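Local coordinates for beta sliding clamp (Borrelia burgdorferi, PDB 6DJ8), which probably tethers DNA polymerases and other proteins to DNA as a ring-shaped head-to-tail dimer, giving them processivity, at residues A[56-59]-A[64-67]; A[181-186]-A[223-228]; A[216-221]-A[240-245]; A[246-249]-A[254-257]. One frame throughout, in Å; residues are numbered along the deposited sequence.

Contact 1. Residues A[56-59]-A[64-67]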
# COMPACT_ATOMS: atom_id res chain seq x y z
N ILE A 56 -8.65 5.22 -28.56
CA ILE A 56 -9.11 4.57 -27.33
C ILE A 56 -10.14 5.48 -26.69
O ILE A 56 -9.88 6.67 -26.46
CB ILE A 56 -7.93 4.30 -26.38
CG1 ILE A 56 -6.97 3.29 -27.02
CG2 ILE A 56 -8.42 3.78 -25.02
CD1 ILE A 56 -5.63 3.28 -26.35
N LYS A 57 -11.33 4.94 -26.42
CA LYS A 57 -12.40 5.70 -25.78
C LYS A 57 -12.82 5.01 -24.49
O LYS A 57 -12.86 3.78 -24.40
CB LYS A 57 -13.62 5.86 -26.70
CG LYS A 57 -13.38 6.75 -27.91
CD LYS A 57 -14.66 6.85 -28.77
CE LYS A 57 -14.38 7.37 -30.16
NZ LYS A 57 -15.63 7.44 -31.03
N SER A 58 -13.13 5.82 -23.49
CA SER A 58 -13.71 5.33 -22.25
C SER A 58 -14.72 6.35 -21.77
O SER A 58 -14.69 7.52 -22.16
CB SER A 58 -12.65 5.07 -21.17
OG SER A 58 -12.01 6.27 -20.81
N THR A 59 -15.66 5.90 -20.94
CA THR A 59 -16.62 6.83 -20.37
C THR A 59 -17.12 6.27 -19.05
O THR A 59 -17.11 5.06 -18.84
CB THR A 59 -17.81 7.11 -21.29
OG1 THR A 59 -18.70 8.05 -20.67
CG2 THR A 59 -18.56 5.79 -21.59
N PHE A 64 -16.46 11.76 -21.00
CA PHE A 64 -16.17 11.03 -22.23
C PHE A 64 -14.73 11.32 -22.59
O PHE A 64 -14.34 12.49 -22.70
CB PHE A 64 -17.15 11.42 -23.35
CG PHE A 64 -18.52 10.89 -23.14
CD1 PHE A 64 -19.42 11.55 -22.35
CD2 PHE A 64 -18.88 9.65 -23.68
CE1 PHE A 64 -20.68 11.03 -22.13
CE2 PHE A 64 -20.13 9.13 -23.46
CZ PHE A 64 -21.04 9.82 -22.69
N PHE A 65 -13.94 10.27 -22.74
CA PHE A 65 -12.50 10.40 -22.90
C PHE A 65 -12.09 9.77 -24.22
O PHE A 65 -12.61 8.71 -24.60
CB PHE A 65 -11.75 9.72 -21.74
CG PHE A 65 -10.27 9.57 -21.96
CD1 PHE A 65 -9.40 10.59 -21.58
CD2 PHE A 65 -9.73 8.41 -22.51
CE1 PHE A 65 -8.03 10.47 -21.77
CE2 PHE A 65 -8.36 8.28 -22.71
CZ PHE A 65 -7.51 9.29 -22.33
N GLU A 66 -11.14 10.40 -24.91
CA GLU A 66 -10.64 9.84 -26.15
C GLU A 66 -9.16 10.17 -26.29
O GLU A 66 -8.75 11.32 -26.07
CB GLU A 66 -11.46 10.39 -27.33
CG GLU A 66 -10.73 10.43 -28.63
CD GLU A 66 -11.64 10.74 -29.80
OE1 GLU A 66 -11.10 11.00 -30.89
OE2 GLU A 66 -12.87 10.75 -29.61
N SER A 67 -8.36 9.16 -26.63
CA SER A 67 -6.93 9.33 -26.88
C SER A 67 -6.57 8.62 -28.18
O SER A 67 -7.26 7.71 -28.63
CB SER A 67 -6.07 8.76 -25.74
OG SER A 67 -6.14 7.34 -25.70

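Contact 2. Residues A[181-186]-A[223-228]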
# COMPACT_ATOMS: atom_id res chain seq x y z
N ASN A 181 -20.18 19.94 -5.41
CA ASN A 181 -19.24 18.98 -6.00
C ASN A 181 -18.62 19.53 -7.28
O ASN A 181 -17.66 18.94 -7.80
CB ASN A 181 -19.95 17.65 -6.27
CG ASN A 181 -19.05 16.62 -6.94
OD1 ASN A 181 -19.18 16.33 -8.13
ND2 ASN A 181 -18.10 16.08 -6.18
N GLY A 182 -19.08 20.68 -7.76
CA GLY A 182 -18.55 21.26 -8.97
C GLY A 182 -17.50 22.32 -8.70
O GLY A 182 -17.41 22.88 -7.60
N VAL A 183 -16.68 22.57 -9.72
CA VAL A 183 -15.75 23.69 -9.74
C VAL A 183 -16.47 24.82 -10.46
O VAL A 183 -17.01 24.62 -11.55
CB VAL A 183 -14.45 23.31 -10.45
CG1 VAL A 183 -13.54 24.51 -10.55
CG2 VAL A 183 -13.76 22.15 -9.71
N TYR A 184 -16.52 26.00 -9.83
CA TYR A 184 -17.26 27.14 -10.38
C TYR A 184 -16.32 28.03 -11.19
O TYR A 184 -15.30 28.50 -10.67
CB TYR A 184 -17.94 27.92 -9.24
CG TYR A 184 -18.74 29.13 -9.69
CD1 TYR A 184 -19.66 29.03 -10.72
CD2 TYR A 184 -18.61 30.35 -9.03
CE1 TYR A 184 -20.42 30.14 -11.13
CE2 TYR A 184 -19.36 31.46 -9.42
CZ TYR A 184 -20.26 31.35 -10.47
OH TYR A 184 -21.02 32.43 -10.87
N PHE A 185 -16.67 28.25 -12.45
CA PHE A 185 -15.94 29.17 -13.32
C PHE A 185 -16.67 30.50 -13.40
O PHE A 185 -17.84 30.54 -13.80
CB PHE A 185 -15.80 28.59 -14.72
CG PHE A 185 -14.81 27.47 -14.80
CD1 PHE A 185 -15.11 26.22 -14.28
CD2 PHE A 185 -13.56 27.67 -15.36
CE1 PHE A 185 -14.18 25.18 -14.35
CE2 PHE A 185 -12.63 26.65 -15.43
CZ PHE A 185 -12.95 25.40 -14.93
N SER A 186 -15.97 31.58 -13.09
CA SER A 186 -16.57 32.92 -13.15
C SER A 186 -15.49 33.90 -13.60
O SER A 186 -14.38 33.50 -13.96
CB SER A 186 -17.17 33.29 -11.79
OG SER A 186 -18.23 34.20 -11.94
N LYS A 223 -14.81 15.71 -10.71
CA LYS A 223 -14.13 14.46 -11.07
C LYS A 223 -13.23 14.64 -12.29
O LYS A 223 -12.09 14.16 -12.30
CB LYS A 223 -15.13 13.33 -11.30
CG LYS A 223 -14.48 12.01 -11.75
CD LYS A 223 -15.51 10.92 -11.94
CE LYS A 223 -14.85 9.57 -12.30
NZ LYS A 223 -15.89 8.54 -12.57
N ILE A 224 -13.70 15.39 -13.30
CA ILE A 224 -12.88 15.54 -14.50
C ILE A 224 -11.55 16.21 -14.17
O ILE A 224 -10.53 15.93 -14.81
CB ILE A 224 -13.62 16.28 -15.63
CG1 ILE A 224 -12.86 16.07 -16.94
CG2 ILE A 224 -13.74 17.78 -15.32
CD1 ILE A 224 -13.59 16.57 -18.18
N PHE A 225 -11.52 17.08 -13.15
CA PHE A 225 -10.25 17.73 -12.82
C PHE A 225 -9.30 16.77 -12.11
O PHE A 225 -8.09 16.80 -12.36
CB PHE A 225 -10.50 18.99 -11.99
CG PHE A 225 -11.28 20.01 -12.75
CD1 PHE A 225 -10.67 20.72 -13.78
CD2 PHE A 225 -12.64 20.18 -12.55
CE1 PHE A 225 -11.40 21.63 -14.54
CE2 PHE A 225 -13.36 21.08 -13.30
CZ PHE A 225 -12.74 21.81 -14.30
N ASN A 226 -9.82 15.91 -11.23
CA ASN A 226 -8.96 14.86 -10.67
C ASN A 226 -8.39 13.99 -11.78
O ASN A 226 -7.19 13.72 -11.81
CB ASN A 226 -9.74 14.04 -9.66
CG ASN A 226 -10.12 14.86 -8.43
OD1 ASN A 226 -9.36 15.74 -8.03
ND2 ASN A 226 -11.29 14.59 -7.84
N PHE A 227 -9.22 13.66 -12.77
CA PHE A 227 -8.77 12.86 -13.92
C PHE A 227 -7.67 13.58 -14.70
O PHE A 227 -6.61 13.01 -15.00
CB PHE A 227 -9.99 12.60 -14.80
CG PHE A 227 -9.74 11.70 -15.97
CD1 PHE A 227 -8.97 10.56 -15.85
CD2 PHE A 227 -10.37 11.97 -17.18
CE1 PHE A 227 -8.79 9.70 -16.93
CE2 PHE A 227 -10.20 11.12 -18.27
CZ PHE A 227 -9.40 9.99 -18.14
N LEU A 228 -7.92 14.85 -15.00
CA LEU A 228 -7.04 15.65 -15.84
C LEU A 228 -5.65 15.79 -15.24
O LEU A 228 -4.65 15.81 -15.97
CB LEU A 228 -7.64 17.05 -16.01
CG LEU A 228 -8.71 17.19 -17.09
CD1 LEU A 228 -9.37 18.53 -16.92
CD2 LEU A 228 -8.01 17.10 -18.41
O HOH W 1 -17.44 14.92 -9.80

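Contact 3. Residues A[216-221]-A[240-245]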
# COMPACT_ATOMS: atom_id res chain seq x y z
N VAL A 216 -19.17 34.27 -18.10
CA VAL A 216 -18.61 33.04 -17.57
C VAL A 216 -19.43 32.69 -16.35
O VAL A 216 -19.41 33.42 -15.35
CB VAL A 216 -17.13 33.20 -17.20
CG1 VAL A 216 -16.52 31.87 -16.72
CG2 VAL A 216 -16.36 33.80 -18.37
N ASN A 217 -20.16 31.58 -16.41
CA ASN A 217 -20.99 31.14 -15.30
C ASN A 217 -21.25 29.65 -15.45
O ASN A 217 -22.33 29.25 -15.88
CB ASN A 217 -22.30 31.96 -15.24
CG ASN A 217 -23.23 31.50 -14.13
OD1 ASN A 217 -22.77 31.04 -13.07
ND2 ASN A 217 -24.53 31.63 -14.34
N PHE A 218 -20.26 28.82 -15.09
CA PHE A 218 -20.29 27.39 -15.38
C PHE A 218 -19.84 26.61 -14.16
O PHE A 218 -18.89 27.01 -13.47
CB PHE A 218 -19.40 27.03 -16.58
CG PHE A 218 -19.60 27.90 -17.78
CD1 PHE A 218 -20.75 27.78 -18.55
CD2 PHE A 218 -18.65 28.84 -18.16
CE1 PHE A 218 -20.96 28.60 -19.67
CE2 PHE A 218 -18.84 29.66 -19.26
CZ PHE A 218 -20.00 29.54 -20.03
N ILE A 219 -20.50 25.48 -13.92
CA ILE A 219 -20.19 24.58 -12.81
C ILE A 219 -19.83 23.23 -13.41
O ILE A 219 -20.67 22.59 -14.05
CB ILE A 219 -21.37 24.44 -11.84
CG1 ILE A 219 -21.83 25.81 -11.33
CG2 ILE A 219 -21.00 23.52 -10.67
CD1 ILE A 219 -23.18 25.78 -10.74
N VAL A 220 -18.60 22.81 -13.18
CA VAL A 220 -18.03 21.59 -13.75
C VAL A 220 -17.80 20.58 -12.63
O VAL A 220 -17.09 20.90 -11.67
CB VAL A 220 -16.72 21.86 -14.49
CG1 VAL A 220 -16.19 20.57 -15.13
CG2 VAL A 220 -16.92 22.95 -15.55
N PRO A 221 -18.33 19.37 -12.72
CA PRO A 221 -18.08 18.37 -11.67
C PRO A 221 -16.59 18.18 -11.48
O PRO A 221 -15.81 18.17 -12.44
CB PRO A 221 -18.76 17.10 -12.20
CG PRO A 221 -19.83 17.61 -13.13
CD PRO A 221 -19.16 18.79 -13.80
N ILE A 240 -9.43 24.79 -23.48
CA ILE A 240 -10.62 24.53 -22.69
C ILE A 240 -11.78 25.23 -23.36
O ILE A 240 -11.64 26.39 -23.77
CB ILE A 240 -10.42 25.01 -21.23
CG1 ILE A 240 -9.40 24.11 -20.53
CG2 ILE A 240 -11.74 25.10 -20.49
CD1 ILE A 240 -8.79 24.74 -19.28
N LYS A 241 -12.92 24.55 -23.47
CA LYS A 241 -14.09 25.10 -24.13
C LYS A 241 -15.33 24.82 -23.30
O LYS A 241 -15.40 23.81 -22.60
CB LYS A 241 -14.27 24.52 -25.54
CG LYS A 241 -13.14 24.84 -26.51
CD LYS A 241 -13.36 24.15 -27.85
CE LYS A 241 -12.16 24.27 -28.77
NZ LYS A 241 -11.68 25.68 -28.86
N PHE A 242 -16.30 25.73 -23.37
CA PHE A 242 -17.58 25.61 -22.68
C PHE A 242 -18.72 25.78 -23.66
O PHE A 242 -18.67 26.66 -24.53
CB PHE A 242 -17.75 26.67 -21.62
CG PHE A 242 -16.94 26.47 -20.39
CD1 PHE A 242 -15.68 27.03 -20.30
CD2 PHE A 242 -17.45 25.77 -19.32
CE1 PHE A 242 -14.93 26.88 -19.17
CE2 PHE A 242 -16.69 25.62 -18.17
CZ PHE A 242 -15.44 26.17 -18.09
N SER A 243 -19.79 25.03 -23.45
CA SER A 243 -21.05 25.22 -24.15
C SER A 243 -22.15 25.45 -23.11
O SER A 243 -21.88 25.59 -21.91
CB SER A 243 -21.36 24.04 -25.06
OG SER A 243 -22.01 23.00 -24.34
N ASP A 244 -23.40 25.48 -23.57
CA ASP A 244 -24.50 25.65 -22.63
C ASP A 244 -24.58 24.48 -21.66
O ASP A 244 -24.88 24.68 -20.48
CB ASP A 244 -25.82 25.80 -23.40
CG ASP A 244 -25.98 24.76 -24.50
OD1 ASP A 244 -26.09 23.56 -24.17
OD2 ASP A 244 -25.99 25.14 -25.69
N LYS A 245 -24.24 23.28 -22.11
CA LYS A 245 -24.43 22.08 -21.32
C LYS A 245 -23.15 21.30 -21.06
O LYS A 245 -23.18 20.40 -20.22
CB LYS A 245 -25.44 21.15 -22.00

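Contact 4. Residues A[246-249]-A[254-257]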
# COMPACT_ATOMS: atom_id res chain seq x y z
N LYS A 246 -22.05 21.60 -21.74
CA LYS A 246 -20.90 20.72 -21.67
C LYS A 246 -19.60 21.50 -21.50
O LYS A 246 -19.50 22.69 -21.80
CB LYS A 246 -20.82 19.79 -22.91
CG LYS A 246 -20.00 20.31 -24.08
CD LYS A 246 -19.95 19.25 -25.18
CE LYS A 246 -19.17 19.70 -26.41
NZ LYS A 246 -17.70 19.76 -26.18
N PHE A 247 -18.61 20.78 -20.98
CA PHE A 247 -17.26 21.26 -20.76
C PHE A 247 -16.32 20.38 -21.57
O PHE A 247 -16.51 19.16 -21.63
CB PHE A 247 -16.94 21.19 -19.25
CG PHE A 247 -15.51 21.43 -18.90
CD1 PHE A 247 -15.01 22.73 -18.83
CD2 PHE A 247 -14.67 20.37 -18.59
CE1 PHE A 247 -13.71 22.97 -18.48
CE2 PHE A 247 -13.36 20.61 -18.23
CZ PHE A 247 -12.87 21.91 -18.17
N TYR A 248 -15.33 20.98 -22.21
CA TYR A 248 -14.50 20.27 -23.17
C TYR A 248 -13.06 20.69 -22.98
O TYR A 248 -12.77 21.87 -22.77
CB TYR A 248 -14.97 20.54 -24.61
CG TYR A 248 -14.07 19.99 -25.71
CD1 TYR A 248 -14.16 18.66 -26.12
CD2 TYR A 248 -13.15 20.81 -26.37
CE1 TYR A 248 -13.35 18.16 -27.13
CE2 TYR A 248 -12.34 20.32 -27.39
CZ TYR A 248 -12.45 18.99 -27.76
OH TYR A 248 -11.65 18.49 -28.77
N VAL A 249 -12.15 19.72 -23.05
CA VAL A 249 -10.72 19.97 -22.85
C VAL A 249 -9.95 19.18 -23.89
O VAL A 249 -10.28 18.01 -24.17
CB VAL A 249 -10.25 19.58 -21.44
CG1 VAL A 249 -8.75 19.71 -21.33
CG2 VAL A 249 -10.90 20.46 -20.44
N TYR A 254 -5.22 13.96 -26.49
CA TYR A 254 -6.41 13.71 -25.70
C TYR A 254 -7.54 14.67 -26.03
O TYR A 254 -7.32 15.83 -26.41
CB TYR A 254 -6.11 13.79 -24.19
CG TYR A 254 -5.00 12.86 -23.75
CD1 TYR A 254 -5.22 11.49 -23.66
CD2 TYR A 254 -3.74 13.35 -23.43
CE1 TYR A 254 -4.22 10.63 -23.26
CE2 TYR A 254 -2.73 12.50 -23.03
CZ TYR A 254 -2.97 11.14 -22.95
OH TYR A 254 -1.94 10.31 -22.57
N LYS A 255 -8.77 14.16 -25.91
CA LYS A 255 -9.98 14.97 -25.94
C LYS A 255 -10.88 14.41 -24.85
O LYS A 255 -10.99 13.20 -24.70
CB LYS A 255 -10.69 14.92 -27.30
CG LYS A 255 -9.81 15.33 -28.48
CD LYS A 255 -10.58 15.20 -29.79
CE LYS A 255 -9.79 15.76 -30.96
NZ LYS A 255 -10.48 15.52 -32.26
N ILE A 256 -11.43 15.30 -24.03
CA ILE A 256 -12.24 14.91 -22.89
C ILE A 256 -13.42 15.87 -22.80
O ILE A 256 -13.26 17.06 -23.05
CB ILE A 256 -11.43 14.93 -21.57
CG1 ILE A 256 -9.98 14.54 -21.83
CG2 ILE A 256 -12.04 13.98 -20.53
CD1 ILE A 256 -9.12 14.71 -20.65
N ALA A 257 -14.58 15.35 -22.41
CA ALA A 257 -15.75 16.18 -22.24
C ALA A 257 -16.59 15.64 -21.09
O ALA A 257 -16.51 14.46 -20.74
CB ALA A 257 -16.59 16.25 -23.52

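Contact 1. Residues A[56-59]-A[64-67]
Thr59 and Phe64 lie side by side at the turn end of a beta hairpin. Thr59 OG1 sits over the centre of one face of the Phe64 ring, 3.3 Å from Phe64 CE2. It stands anti to the backbone N of Thr59 (chi1 -179°), which brings it over the ring. The same oxygen is hydrogen-bonded within the turn, to Ile63 O and Arg61 N. Ser58 and Phe65 put their side chains on the other side of the sheet. Ser58 OG approaches the Phe65 ring obliquely, 3.6 Å from Phe65 CD2, and is hydrogen-bonded to Ala29 O. Lys57 and Glu66 run alongside each other on the Thr59 side. Lys57 NZ stays 4.5 Å from Glu66 OE2, too far for a salt bridge, and is bonded to Tyr142 O and Asn141 OD1.

The backbone sets this pairing. Ile56 N bonds to Ser67 O at 2.9 Å, and Ser67 N returns the bond to Ile56 O. Phe65 N reaches Ser58 O at 2.9 Å. The return bond, Ser58 N to Phe65 O, is longer at 3.1 Å. Phe65 O also receives a CA-H contact from Lys57 CA at 3.2 Å.

Further out, strand 53-59 bonds to strand 44-50 through Lys57 and Leu46. Strand 64-70 bonds to strand 254-259. Helix 19-29 packs on the side bearing Ile56, Phe65 and Ser67, and Phe65 also meets Phe227 of helix 223-231.

Contact 2. Residues A[181-186]-A[223-228]
The rings of Phe185 and Phe225 meet rim to rim. Phe225 CZ lies at the edge of the Phe185 ring, near its plane, 3.7 Å from Phe185 CZ. The centroids are 6.0 Å apart and the planes are turned by 31°, so neither ring stacks on the other. One face of the Phe225 ring carries CG2 of the preceding residue, Ile224, 3.8 Å above the plane and toward the rim. Val183 CG2 approaches the Phe225 ring obliquely, 3.6 Å from Phe225 CD2.

Phe225 CG lies beside its own backbone N (chi1 -63°), and the ring reaches from the helix toward the strand. Contact across the pair is apolar except at the start of the helix. There a water donates to Asn181 OD1 at 2.8 Å and accepts from Lys223 N at 2.9 Å. This occupies a backbone N-H of the first helical turn. Asn181 ND2 is held by His172 O.

Phe160 and Ile164 of helix 157-167 also pack on Phe225, and Phe242 meets Phe185 edge-to-face. The arrangement is helix-on-sheet packing, as in the domains of this family, where helices back an antiparallel sheet.

Contact 3. Residues A[216-221]-A[240-245]
Ser243, whose backbone O comes near the Phe218 ring, has its OG gripped by two backbone N-H groups. Lys245 N donates to Ser243 OG at 3.2 Å, which makes an ST turn, and Lys246 N bonds to the same oxygen. This holds the turn that follows Phe242. The carbonyl of Ser243 lies obliquely to the ring, with O 3.9 Å from Phe218 CE1.

The main contact is an offset stack of Phe218 and Phe242. The centroids are 4.3 Å apart and the planes are tilted by 15°. The overlap is partial: Phe242 CD2 lies over the Phe218 ring, 3.4 Å from Phe218 CG. Phe242 CB adds a CH-pi contact, 4.0 Å from the centroid of the Phe218 ring and nearly on its normal. Val220 CG2 meets the Phe242 ring at its edge, 3.7 Å from Phe242 CE2. Phe242 thus has one face on Phe218 and part of its rim on Val220.

No hydrogen bond joins the two segments, and Phe151 touches both rings. Strand 218-221 is an outermost strand of one sheet within the chain, and strand 237-242 belongs to another. The contact is therefore aromatic packing, within the central domain, between two antiparallel sheets, one continuing into the N-terminal domain and the other into the C-terminal domain. Such a layered arrangement fits the fold of this family.

Contact 4. Residues A[246-249]-A[254-257]
Tyr248 and Lys255 lie side by side and point the same way. The hydroxyl end of the tyrosine runs along the aliphatic part of the lysine, with Tyr248 OH 3.6 Å from Lys255 CD. The lysine chain is extended beyond CG, so its methylenes follow the tyrosine while its amino group continues past it. Tyr248 OH is hydrogen-bonded to Glu250 OE2. The tyrosine has CG anti to the backbone N (chi1 172°). This places one edge of the ring near Ala257, with Tyr248 CD1 4.3 Å from Ala257 CB. Across the hairpin Tyr248 and Ala257 are a non-hydrogen-bonded pair. Beside it Ala257 CA makes a CA-H contact with Phe247 O at 3.1 Å.

Val249 and Ile256 form the next pair, a hydrogen-bonded one, and point to the opposite side of the sheet. Their backbones exchange two bonds. Val249 N reaches Ile256 O at 2.9 Å, and Ile256 N reaches Val249 O at the same distance. Ile256 goes on to pack against Ile224, Leu228 and Leu231 of helix 223-231. Val249 touches Val238 and Ile240 of strand 237-242, and Phe247 also turns to the helix.

The two sides of this hairpin therefore differ in chemistry. The Val249 and Ile256 side is hydrocarbon; Ile256 is buried against the helix and Val249 against strand 237-242. On the Tyr248 and Lys255 side, a hydroxyl and a long aliphatic chain meet by contact alone, and the polar bond of the hydroxyl goes to a carboxylate beyond the pair.

Contacts 1 and 4 are hairpins of one sheet, joined where strand 64-70 bonds to strand 254-259. That sheet thereby runs across from the N-terminal to the central domain. Both rely on backbone bonds; contact 1 has hydroxyls on both sides of its sheet, whereas the Val249 and Ile256 side of contact 4 is hydrocarbon. Contacts 2 and 3 have no direct hydrogen bond across them and rest on aromatic and aliphatic packing. They share the pairing of strands 182-187 and 218-221. Contact 2 is the nearest to the chain's centre, at about 8 Å between centres. All four are largely buried. Phe247 links contact 4 to contacts 2 and 3.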